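Local atomic coordinates of acyl-CoA dehydrogenase FadE3 (Mycobacterium smegmatis, PDB entry 4IV6), a protein that belongs to the acyl-CoA dehydrogenase family of flavoproteins, with helical and beta-sheet domains, and holds dihydroflavine-adenine dinucleotide in a four-chain assembly. Residues R258-D263 with E353-D358; G81-A86 with P360-G365; L100-E105 with F235-K240. All blocks are in the same frame, centred on the assembly; numbering follows the deposited sequence.

Interaction 1 of 3, residues R258-D263 with E353-D358; sequences RAAFED and ERYFRD
A260 and Y355 lie where the two helical backbones come nearest, CA to CA 6.4 Å, in segments that run almost antiparallel at 152° with axes 9.8 Å apart. This is helix-helix packing inside the C-terminal all-helical domain of the acyl-CoA dehydrogenase fold, between helix 234-270 and helix 352-364. Y355 is the single residue of 353-358 that touches the other segment. Small A259 and A260 let its ring lie against the helix. The methyl of A259 sits over one ring face, with CB 3.9 Å from the centroid of the Y355 ring in a CH-pi contact. It is offset toward the rim, on the hydroxyl side. A260 meets the ring obliquely, with CB 3.7 Å from Y355 CD2. The Y355 torsion chi1 of -43° sets CG opposite the carbonyl carbon and sends the phenol across the neighbouring helix to D263, whose side chain it meets at about a right angle. There Y355 OH donates to D263 OD2 at 3.0 Å. The carboxylate oxygen lies at the ring edge, but the hydroxyl reaches it from above the carboxylate plane. This bond fixes the hydroxyl end of a largely buried ring. The guanidinium of R354 lies beside the same residue, with Y355 CE1 over one of its faces.

Behind the interface, R357 forms a two-pronged salt bridge with E353, NE to OE2 and NH2 to OE1, and R357 NH1 has a second acidic partner in E34. On the far side F356 stacks with F356 of the second subunit. A260 also packs on I333 and A337 of helix 316-340. A water completes the polar end of the contact: it donates to D263 OD1 at 3.0 Å and more weakly to Y355 OH at 3.5 Å.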
loop_
_atom_site.group_PDB
_atom_site.type_symbol
_atom_site.label_atom_id
_atom_site.label_comp_id
_atom_site.label_asym_id
_atom_site.label_seq_id
_atom_site.Cartn_x
_atom_site.Cartn_y
_atom_site.Cartn_z
ATOM N N ARG B 258 -5.334 17.446 8.398
ATOM C CA ARG B 258 -4.502 18.563 8.865
ATOM C C ARG B 258 -4.337 18.441 10.368
ATOM O O ARG B 258 -3.243 18.610 10.884
ATOM C CB ARG B 258 -5.086 19.940 8.531
ATOM C CG ARG B 258 -4.799 20.430 7.110
ATOM C CD ARG B 258 -5.503 21.754 6.827
ATOM N NE ARG B 258 -4.991 22.768 7.729
ATOM C CZ ARG B 258 -5.555 23.944 7.959
ATOM N NH1 ARG B 258 -6.646 24.299 7.335
ATOM N NH2 ARG B 258 -5.022 24.766 8.849
ATOM N N ALA B 259 -5.420 18.087 11.054
ATOM C CA ALA B 259 -5.392 17.983 12.524
ATOM C C ALA B 259 -4.483 16.831 12.977
ATOM O O ALA B 259 -3.669 16.994 13.868
ATOM C CB ALA B 259 -6.794 17.815 13.090
ATOM N N ALA B 260 -4.639 15.658 12.373
ATOM C CA ALA B 260 -3.818 14.523 12.737
ATOM C C ALA B 260 -2.330 14.788 12.436
ATOM O O ALA B 260 -1.461 14.533 13.268
ATOM C CB ALA B 260 -4.301 13.289 11.994
ATOM N N PHE B 261 -2.052 15.311 11.247
ATOM C CA PHE B 261 -0.690 15.665 10.868
ATOM C C PHE B 261 -0.056 16.718 11.775
ATOM O O PHE B 261 1.082 16.540 12.230
ATOM C CB PHE B 261 -0.612 16.126 9.417
ATOM C CG PHE B 261 0.783 16.495 8.995
ATOM C CD1 PHE B 261 1.755 15.507 8.901
ATOM C CD2 PHE B 261 1.130 17.803 8.760
ATOM C CE1 PHE B 261 3.066 15.815 8.534
ATOM C CE2 PHE B 261 2.438 18.125 8.386
ATOM C CZ PHE B 261 3.403 17.130 8.280
ATOM N N GLU B 262 -0.769 17.803 12.060
ATOM C CA GLU B 262 -0.240 18.805 13.000
ATOM C C GLU B 262 0.145 18.200 14.354
ATOM O O GLU B 262 1.231 18.498 14.883
ATOM C CB GLU B 262 -1.243 19.948 13.231
ATOM C CG GLU B 262 -1.364 20.874 12.057
ATOM C CD GLU B 262 -2.498 21.879 12.188
ATOM O OE1 GLU B 262 -2.960 22.177 13.291
ATOM O OE2 GLU B 262 -2.947 22.380 11.167
ATOM N N ASP B 263 -0.733 17.362 14.920
ATOM C CA ASP B 263 -0.469 16.753 16.218
ATOM C C ASP B 263 0.748 15.841 16.164
ATOM O O ASP B 263 1.582 15.853 17.057
ATOM C CB ASP B 263 -1.673 15.956 16.736
ATOM C CG ASP B 263 -2.796 16.841 17.251
ATOM O OD1 ASP B 263 -2.661 18.099 17.192
ATOM O OD2 ASP B 263 -3.840 16.279 17.696
ATOM N N GLU B 353 -6.712 9.561 18.500
ATOM C CA GLU B 353 -7.685 8.470 18.457
ATOM C C GLU B 353 -9.022 8.940 17.923
ATOM O O GLU B 353 -9.696 8.200 17.237
ATOM C CB GLU B 353 -7.865 7.800 19.818
ATOM C CG GLU B 353 -8.537 8.658 20.878
ATOM C CD GLU B 353 -10.059 8.558 20.906
ATOM O OE1 GLU B 353 -10.715 9.558 21.276
ATOM O OE2 GLU B 353 -10.590 7.481 20.591
ATOM N N ARG B 354 -9.383 10.190 18.201
ATOM C CA ARG B 354 -10.612 10.735 17.674
ATOM C C ARG B 354 -10.526 10.891 16.141
ATOM O O ARG B 354 -11.490 10.563 15.437
ATOM C CB ARG B 354 -10.949 12.089 18.316
ATOM C CG ARG B 354 -12.312 12.576 17.893
ATOM C CD ARG B 354 -12.450 14.052 17.777
ATOM N NE ARG B 354 -11.651 14.901 18.674
ATOM C CZ ARG B 354 -11.273 16.127 18.301
ATOM N NH1 ARG B 354 -11.600 16.598 17.077
ATOM N NH2 ARG B 354 -10.592 16.900 19.131
ATOM N N TYR B 355 -9.414 11.424 15.632
ATOM C CA TYR B 355 -9.287 11.549 14.177
ATOM C C TYR B 355 -9.376 10.185 13.513
ATOM O O TYR B 355 -9.940 10.057 12.438
ATOM C CB TYR B 355 -8.006 12.274 13.745
ATOM C CG TYR B 355 -7.673 13.499 14.559
ATOM C CD1 TYR B 355 -8.633 14.455 14.868
ATOM C CD2 TYR B 355 -6.362 13.713 14.995
ATOM C CE1 TYR B 355 -8.308 15.578 15.620
ATOM C CE2 TYR B 355 -6.038 14.821 15.746
ATOM C CZ TYR B 355 -6.998 15.745 16.040
ATOM O OH TYR B 355 -6.612 16.849 16.745
ATOM N N PHE B 356 -8.782 9.187 14.154
ATOM C CA PHE B 356 -8.780 7.813 13.670
ATOM C C PHE B 356 -10.222 7.275 13.606
ATOM O O PHE B 356 -10.591 6.605 12.663
ATOM C CB PHE B 356 -7.892 6.962 14.598
ATOM C CG PHE B 356 -7.847 5.495 14.274
ATOM C CD1 PHE B 356 -7.009 5.008 13.278
ATOM C CD2 PHE B 356 -8.592 4.578 15.001
ATOM C CE1 PHE B 356 -6.951 3.636 13.004
ATOM C CE2 PHE B 356 -8.529 3.223 14.725
ATOM C CZ PHE B 356 -7.707 2.757 13.736
ATOM N N ARG B 357 -11.032 7.591 14.610
ATOM C CA ARG B 357 -12.431 7.149 14.634
ATOM C C ARG B 357 -13.299 7.937 13.649
ATOM O O ARG B 357 -14.285 7.424 13.177
ATOM C CB ARG B 357 -13.023 7.318 16.050
ATOM C CG ARG B 357 -12.567 6.314 17.087
ATOM C CD ARG B 357 -13.355 6.482 18.365
ATOM N NE ARG B 357 -13.013 7.717 19.062
ATOM C CZ ARG B 357 -13.749 8.823 19.112
ATOM N NH1 ARG B 357 -14.943 8.890 18.546
ATOM N NH2 ARG B 357 -13.310 9.863 19.811
ATOM N N ASP B 358 -12.939 9.191 13.374
ATOM C CA ASP B 358 -13.735 10.050 12.490
ATOM C C ASP B 358 -13.466 9.791 10.991
ATOM O O ASP B 358 -14.363 9.883 10.167
ATOM C CB ASP B 358 -13.498 11.518 12.802
ATOM C CG ASP B 358 -14.276 11.993 14.037
ATOM O OD1 ASP B 358 -15.151 11.238 14.535
ATOM O OD2 ASP B 358 -14.010 13.119 14.494
HETATM O O HOH W 1 -4.786 19.647 15.766
#

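Interaction 2 of 3, residues G81-A86 with P360-G365; sequences GWMSLA and PLMIVG. With FDA (dihydroflavine-adenine dinucleotide), chain D.
One face of the flavin ring system of FDA rests on L361 and G365, and M83 presses against L361. G365 O stands over that face, 3.1 Å from FDA C9A. L361 CD2 lies above the same face at the dimethylbenzene end, 3.5 Å from FDA C7M. The other flat group is the W82 indole, with S84 CB over one face, toward the rim.

M83 is the one residue of 81-86 that reaches the other segment. Its CG is anti to the backbone N (chi1 -174°), and the chain runs out straight before bending at the methyl. That bend carries M83 CE to L361 CB, 3.7 Å away. M362 curls its chain so that its thioether comes alongside that of M83, the two pointing in opposite directions. Both methionines have two conformers, so the short sulfur-sulfur approach is doubtful. The contact is purely apolar, and it backs the leucine that lines the flavin pocket.

Beside the flavin, the start of helix 83-102 in the N-terminal domain meets the end of helix 352-364 in the C-terminal domain. The latter is kinked at P360, whose O accepts from I363 N and V364 N. Helix 234-270 borders the contact, with V256 against M83 and V249 against M362. M362 touches S327 of helix 316-340, the loop residue Y206 packs on M83 and L361, and Y346 of the second subunit packs on L361.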
loop_
_atom_site.group_PDB
_atom_site.type_symbol
_atom_site.label_atom_id
_atom_site.label_comp_id
_atom_site.label_asym_id
_atom_site.label_seq_id
_atom_site.Cartn_x
_atom_site.Cartn_y
_atom_site.Cartn_z
ATOM N N GLY B 81 -10.957 21.286 13.467
ATOM C CA GLY B 81 -11.327 21.325 14.890
ATOM C C GLY B 81 -12.175 20.135 15.335
ATOM O O GLY B 81 -11.926 19.521 16.365
ATOM N N TRP B 82 -13.185 19.812 14.553
ATOM C CA TRP B 82 -14.101 18.720 14.879
ATOM C C TRP B 82 -14.918 18.392 13.643
ATOM O O TRP B 82 -15.704 19.226 13.187
ATOM C CB TRP B 82 -15.019 19.102 16.041
ATOM C CG TRP B 82 -15.854 18.015 16.629
ATOM C CD1 TRP B 82 -15.774 16.665 16.391
ATOM C CD2 TRP B 82 -16.876 18.184 17.616
ATOM N NE1 TRP B 82 -16.682 15.997 17.183
ATOM C CE2 TRP B 82 -17.382 16.906 17.926
ATOM C CE3 TRP B 82 -17.413 19.300 18.269
ATOM C CZ2 TRP B 82 -18.402 16.711 18.855
ATOM C CZ3 TRP B 82 -18.429 19.093 19.193
ATOM C CH2 TRP B 82 -18.906 17.809 19.472
ATOM N N MET B 83 -14.702 17.184 13.098
ATOM C CA MET B 83 -15.337 16.764 11.851
ATOM C C MET B 83 -16.844 17.010 11.913
ATOM O O MET B 83 -17.458 17.456 10.938
ATOM C CB MET B 83 -15.059 15.276 11.592
ATOM C CG MET B 83 -15.558 14.769 10.239
ATOM S SD MET B 83 -15.321 12.988 10.006
ATOM C CE MET B 83 -16.607 12.333 11.066
ATOM N N SER B 84 -17.425 16.704 13.072
ATOM C CA SER B 84 -18.871 16.826 13.267
ATOM C C SER B 84 -19.421 18.240 12.960
ATOM O O SER B 84 -20.571 18.381 12.539
ATOM C CB SER B 84 -19.243 16.422 14.709
ATOM O OG SER B 84 -18.939 15.046 14.971
ATOM N N LEU B 85 -18.641 19.284 13.213
ATOM C CA LEU B 85 -19.116 20.639 12.948
ATOM C C LEU B 85 -19.208 20.928 11.445
ATOM O O LEU B 85 -20.129 21.640 10.991
ATOM C CB LEU B 85 -18.247 21.692 13.671
ATOM C CG LEU B 85 -18.190 21.547 15.201
ATOM C CD1 LEU B 85 -17.305 22.656 15.766
ATOM C CD2 LEU B 85 -19.571 21.615 15.867
ATOM N N ALA B 86 -18.306 20.355 10.654
ATOM C CA ALA B 86 -18.444 20.439 9.197
ATOM C C ALA B 86 -19.649 19.626 8.750
ATOM O O ALA B 86 -20.420 20.045 7.889
ATOM C CB ALA B 86 -17.171 19.953 8.527
ATOM N N PRO B 360 -12.947 7.146 8.941
ATOM C CA PRO B 360 -13.728 6.204 8.159
ATOM C C PRO B 360 -15.105 6.709 7.721
ATOM O O PRO B 360 -15.633 6.229 6.699
ATOM C CB PRO B 360 -13.851 4.981 9.075
ATOM C CG PRO B 360 -12.781 5.129 10.081
ATOM C CD PRO B 360 -12.586 6.589 10.257
ATOM N N LEU B 361 -15.645 7.700 8.418
ATOM C CA LEU B 361 -16.946 8.262 8.034
ATOM C C LEU B 361 -16.942 8.735 6.591
ATOM O O LEU B 361 -17.889 8.444 5.853
ATOM C CB LEU B 361 -17.340 9.414 8.950
ATOM C CG LEU B 361 -18.732 10.062 8.787
ATOM C CD1 LEU B 361 -18.714 11.226 7.821
ATOM C CD2 LEU B 361 -19.830 9.074 8.391
ATOM N N MET B 362 -15.895 9.448 6.173
ATOM C CA MET B 362 -15.823 10.009 4.824
ATOM C C MET B 362 -15.585 8.947 3.760
ATOM O O MET B 362 -15.777 9.196 2.579
ATOM C CB MET B 362 -14.726 11.079 4.745
ATOM C CG MET B 362 -15.101 12.385 5.442
ATOM S SD MET B 362 -14.995 12.321 7.237
ATOM C CE MET B 362 -13.235 12.696 7.464
ATOM N N ILE B 363 -15.168 7.769 4.183
ATOM C CA ILE B 363 -14.943 6.632 3.293
ATOM C C ILE B 363 -16.220 5.807 3.043
ATOM O O ILE B 363 -16.519 5.480 1.887
ATOM C CB ILE B 363 -13.841 5.737 3.893
ATOM C CG1 ILE B 363 -12.485 6.400 3.673
ATOM C CG2 ILE B 363 -13.825 4.356 3.288
ATOM C CD1 ILE B 363 -11.339 5.672 4.354
ATOM N N VAL B 364 -16.951 5.462 4.107
ATOM C CA VAL B 364 -18.088 4.513 4.026
ATOM C C VAL B 364 -19.453 5.146 4.153
ATOM O O VAL B 364 -20.461 4.506 3.826
ATOM C CB VAL B 364 -18.054 3.393 5.102
ATOM C CG1 VAL B 364 -16.757 2.644 5.045
ATOM C CG2 VAL B 364 -18.310 3.925 6.522
ATOM N N GLY B 365 -19.488 6.368 4.655
ATOM C CA GLY B 365 -20.736 6.999 5.095
ATOM C C GLY B 365 -21.072 8.306 4.398
ATOM O O GLY B 365 -21.954 9.052 4.846
HETATM P PA FDA D . -24.326 -0.741 0.684
HETATM O O1A FDA D . -24.841 -0.040 -0.548
HETATM O O2A FDA D . -25.159 -1.789 1.370
HETATM O O5B FDA D . -22.893 -1.360 0.326
HETATM C C5B FDA D . -22.190 -2.274 1.199
HETATM C C4B FDA D . -20.815 -2.592 0.584
HETATM O O4B FDA D . -20.944 -3.066 -0.770
HETATM C C3B FDA D . -19.936 -1.364 0.480
HETATM O O3B FDA D . -18.551 -1.770 0.544
HETATM C C2B FDA D . -20.297 -0.830 -0.889
HETATM O O2B FDA D . -19.312 0.016 -1.475
HETATM C C1B FDA D . -20.377 -2.123 -1.665
HETATM N N9A FDA D . -21.194 -2.022 -2.905
HETATM C C8A FDA D . -22.539 -1.895 -2.952
HETATM N N7A FDA D . -22.961 -1.880 -4.232
HETATM C C5A FDA D . -21.857 -1.988 -5.010
HETATM C C6A FDA D . -21.575 -2.031 -6.436
HETATM N N6A FDA D . -22.584 -1.949 -7.305
HETATM N N1A FDA D . -20.301 -2.145 -6.873
HETATM C C2A FDA D . -19.288 -2.260 -5.998
HETATM N N3A FDA D . -19.463 -2.223 -4.658
HETATM C C4A FDA D . -20.700 -2.110 -4.133
HETATM N N1 FDA D . -27.237 9.207 3.800
HETATM C C2 FDA D . -28.113 10.177 3.557
HETATM O O2 FDA D . -28.968 10.008 2.666
HETATM N N3 FDA D . -28.106 11.335 4.242
HETATM C C4 FDA D . -27.251 11.614 5.225
HETATM O O4 FDA D . -27.309 12.705 5.856
HETATM C C4X FDA D . -26.225 10.599 5.538
HETATM N N5 FDA D . -25.320 10.745 6.528
HETATM C C5X FDA D . -24.712 9.647 7.045
HETATM C C6 FDA D . -24.108 9.676 8.308
HETATM C C7 FDA D . -23.450 8.561 8.827
HETATM C C7M FDA D . -22.835 8.597 10.203
HETATM C C8 FDA D . -23.369 7.382 8.060
HETATM C C8M FDA D . -22.672 6.125 8.529
HETATM C C9 FDA D . -23.974 7.351 6.813
HETATM C C9A FDA D . -24.661 8.463 6.303
HETATM N N10 FDA D . -25.294 8.375 5.045
HETATM C C10 FDA D . -26.290 9.338 4.768
HETATM C "C1'" FDA D . -25.523 7.028 4.509
HETATM C "C2'" FDA D . -24.402 6.734 3.535
HETATM O "O2'" FDA D . -24.486 7.570 2.381
HETATM C "C3'" FDA D . -24.475 5.255 3.153
HETATM O "O3'" FDA D . -23.961 4.497 4.243
HETATM C "C4'" FDA D . -23.689 4.916 1.908
HETATM O "O4'" FDA D . -24.520 5.315 0.806
HETATM C "C5'" FDA D . -23.442 3.402 1.778
HETATM O "O5'" FDA D . -24.672 2.733 1.945
HETATM P P FDA D . -24.864 1.296 2.584
HETATM O O1P FDA D . -26.322 0.989 2.307
HETATM O O2P FDA D . -24.382 1.313 3.994
HETATM O O3P FDA D . -23.854 0.394 1.708
#

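Interaction 3 of 3, residues L100-E105 with F235-K240; sequences LLFGTE and FAQMMK
A chi1 of -57° in F102 places CG beside its own backbone N, Q237 turns the same way, and the phenyl ring comes against the glutamine chain. Beyond CG the Q237 chain is extended and runs past the ring in the opposite sense. Its methylene CG sits over the ring centre, 3.6 Å from the centroid of the F102 ring and only 8° off the normal, a clear CH-pi contact. The backbone end of Q237 is close too, with Q237 CA 3.6 Å from F102 CE2. The amide plane is turned 39° from the ring plane.

The opposite ring face is covered from within its own helix by L101 CB, so the phenyl is sandwiched between L101 and Q237. At the ring edge, in plane, lies K240 CB, 4.0 Å from F102 CZ. L101 adds a second touch, CD1 to K240 CG at 3.5 Å, with the two side chains crossing at about a right angle. The K240 chain bends at chi2 and chi3 and leads its amine away to a salt bridge with E243.

The contact joins the C-terminal end of helix 83-102, just before G103 leaves the helix, to the start of the long helix 234-270. It is a packing contact between the N-terminal and C-terminal helical domains. Q237 also packs on I186 of strand 184-190, and its NE2 is hydrogen-bonded to L227 O. The polar residues therefore give their methylenes to the phenyl ring and leucine, while their polar ends bond elsewhere. The cohesion between the segments is that of CH-pi and apolar contact, at a partly exposed edge.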
loop_
_atom_site.group_PDB
_atom_site.type_symbol
_atom_site.label_atom_id
_atom_site.label_comp_id
_atom_site.label_asym_id
_atom_site.label_seq_id
_atom_site.Cartn_x
_atom_site.Cartn_y
_atom_site.Cartn_z
ATOM N N LEU B 100 -31.357 26.707 -5.179
ATOM C CA LEU B 100 -30.931 27.710 -6.141
ATOM C C LEU B 100 -30.981 27.172 -7.568
ATOM O O LEU B 100 -31.451 27.861 -8.445
ATOM C CB LEU B 100 -29.544 28.189 -5.819
ATOM C CG LEU B 100 -29.542 29.086 -4.579
ATOM C CD1 LEU B 100 -28.143 29.091 -4.001
ATOM C CD2 LEU B 100 -30.015 30.495 -4.908
ATOM N N LEU B 101 -30.532 25.944 -7.786
ATOM C CA LEU B 101 -30.460 25.392 -9.157
ATOM C C LEU B 101 -31.813 25.065 -9.754
ATOM O O LEU B 101 -32.038 25.302 -10.933
ATOM C CB LEU B 101 -29.574 24.126 -9.205
ATOM C CG LEU B 101 -28.060 24.331 -9.010
ATOM C CD1 LEU B 101 -27.324 22.996 -9.089
ATOM C CD2 LEU B 101 -27.484 25.304 -10.027
ATOM N N PHE B 102 -32.718 24.545 -8.928
ATOM C CA PHE B 102 -33.924 23.876 -9.382
ATOM C C PHE B 102 -35.249 24.396 -8.765
ATOM O O PHE B 102 -36.325 24.071 -9.244
ATOM C CB PHE B 102 -33.774 22.361 -9.074
ATOM C CG PHE B 102 -32.549 21.718 -9.703
ATOM C CD1 PHE B 102 -32.394 21.670 -11.077
ATOM C CD2 PHE B 102 -31.566 21.161 -8.924
ATOM C CE1 PHE B 102 -31.277 21.092 -11.665
ATOM C CE2 PHE B 102 -30.439 20.561 -9.491
ATOM C CZ PHE B 102 -30.297 20.522 -10.868
ATOM N N GLY B 103 -35.188 25.144 -7.673
ATOM C CA GLY B 103 -36.399 25.549 -6.999
ATOM C C GLY B 103 -37.174 26.614 -7.766
ATOM O O GLY B 103 -36.596 27.408 -8.508
ATOM N N THR B 104 -38.480 26.659 -7.544
ATOM C CA THR B 104 -39.278 27.790 -7.985
ATOM C C THR B 104 -38.900 29.036 -7.177
ATOM O O THR B 104 -38.270 28.952 -6.094
ATOM C CB THR B 104 -40.769 27.517 -7.750
ATOM O OG1 THR B 104 -41.011 27.423 -6.334
ATOM C CG2 THR B 104 -41.177 26.196 -8.419
ATOM N N GLU B 105 -39.345 30.186 -7.672
ATOM C CA GLU B 105 -39.127 31.453 -6.985
ATOM C C GLU B 105 -39.766 31.440 -5.599
ATOM O O GLU B 105 -39.186 31.929 -4.629
ATOM C CB GLU B 105 -39.676 32.621 -7.834
ATOM C CG GLU B 105 -39.007 32.766 -9.205
ATOM C CD GLU B 105 -37.495 32.949 -9.104
ATOM O OE1 GLU B 105 -37.044 33.737 -8.246
ATOM O OE2 GLU B 105 -36.750 32.292 -9.865
ATOM N N PHE B 235 -32.622 12.019 -9.788
ATOM C CA PHE B 235 -31.236 11.576 -9.970
ATOM C C PHE B 235 -30.367 12.637 -10.643
ATOM O O PHE B 235 -29.247 12.891 -10.211
ATOM C CB PHE B 235 -31.151 10.238 -10.729
ATOM C CG PHE B 235 -31.512 9.038 -9.876
ATOM C CD1 PHE B 235 -30.817 8.761 -8.714
ATOM C CD2 PHE B 235 -32.578 8.215 -10.218
ATOM C CE1 PHE B 235 -31.180 7.677 -7.906
ATOM C CE2 PHE B 235 -32.929 7.133 -9.429
ATOM C CZ PHE B 235 -32.233 6.851 -8.276
ATOM N N ALA B 236 -30.892 13.275 -11.677
ATOM C CA ALA B 236 -30.161 14.331 -12.353
ATOM C C ALA B 236 -29.856 15.473 -11.397
ATOM O O ALA B 236 -28.735 15.993 -11.361
ATOM C CB ALA B 236 -30.967 14.838 -13.545
ATOM N N GLN B 237 -30.853 15.863 -10.607
ATOM C CA GLN B 237 -30.682 16.935 -9.629
ATOM C C GLN B 237 -29.652 16.544 -8.573
ATOM O O GLN B 237 -28.750 17.342 -8.290
ATOM C CB GLN B 237 -31.998 17.279 -8.955
ATOM C CG GLN B 237 -33.042 17.897 -9.886
ATOM C CD GLN B 237 -34.431 17.907 -9.275
ATOM O OE1 GLN B 237 -34.724 17.182 -8.326
ATOM N NE2 GLN B 237 -35.293 18.747 -9.818
ATOM N N MET B 238 -29.768 15.336 -8.026
ATOM C CA MET B 238 -28.790 14.883 -7.041
ATOM C C MET B 238 -27.368 14.871 -7.614
ATOM O O MET B 238 -26.455 15.331 -6.953
ATOM C CB MET B 238 -29.145 13.522 -6.466
ATOM C CG MET B 238 -28.460 13.255 -5.140
ATOM S SD MET B 238 -28.778 14.600 -3.974
ATOM C CE MET B 238 -27.209 15.425 -3.934
ATOM N N MET B 239 -27.173 14.397 -8.842
ATOM C CA MET B 239 -25.825 14.433 -9.436
ATOM C C MET B 239 -25.196 15.811 -9.325
ATOM O O MET B 239 -24.026 15.948 -9.005
ATOM C CB MET B 239 -25.857 14.045 -10.907
ATOM C CG MET B 239 -25.496 12.598 -11.185
ATOM S SD MET B 239 -25.595 12.313 -12.974
ATOM C CE MET B 239 -24.195 13.276 -13.540
ATOM N N LYS B 240 -26.004 16.834 -9.582
ATOM C CA LYS B 240 -25.566 18.211 -9.554
ATOM C C LYS B 240 -25.256 18.658 -8.115
ATOM O O LYS B 240 -24.228 19.286 -7.844
ATOM C CB LYS B 240 -26.659 19.054 -10.228
ATOM C CG LYS B 240 -26.193 20.256 -10.973
ATOM C CD LYS B 240 -25.176 19.955 -12.061
ATOM C CE LYS B 240 -24.212 21.133 -12.110
ATOM N NZ LYS B 240 -23.172 21.017 -13.166
#

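Overall arrangement
Three helices connect the contacts. Interactions 1 and 2 share helix 352-364, and their centres are 11 Å apart. They touch directly: R354 NH1 lies 3.0 Å from G81 O, a probable hydrogen bond. Both also border the second subunit. Interaction 3 stands apart, with its centre 25 Å from interaction 2 and 35 Å from interaction 1, on the other side of the chain's centre from the latter. It shares helix 83-102 with interaction 2 and helix 234-270 with interaction 1. Interaction 2 holds pocket residues of FDA. In interaction 1 the D263 side chain is about 13 Å from a bound FDA. Along the chain, interactions 1 and 3 both nest within the loop closed by interaction 2.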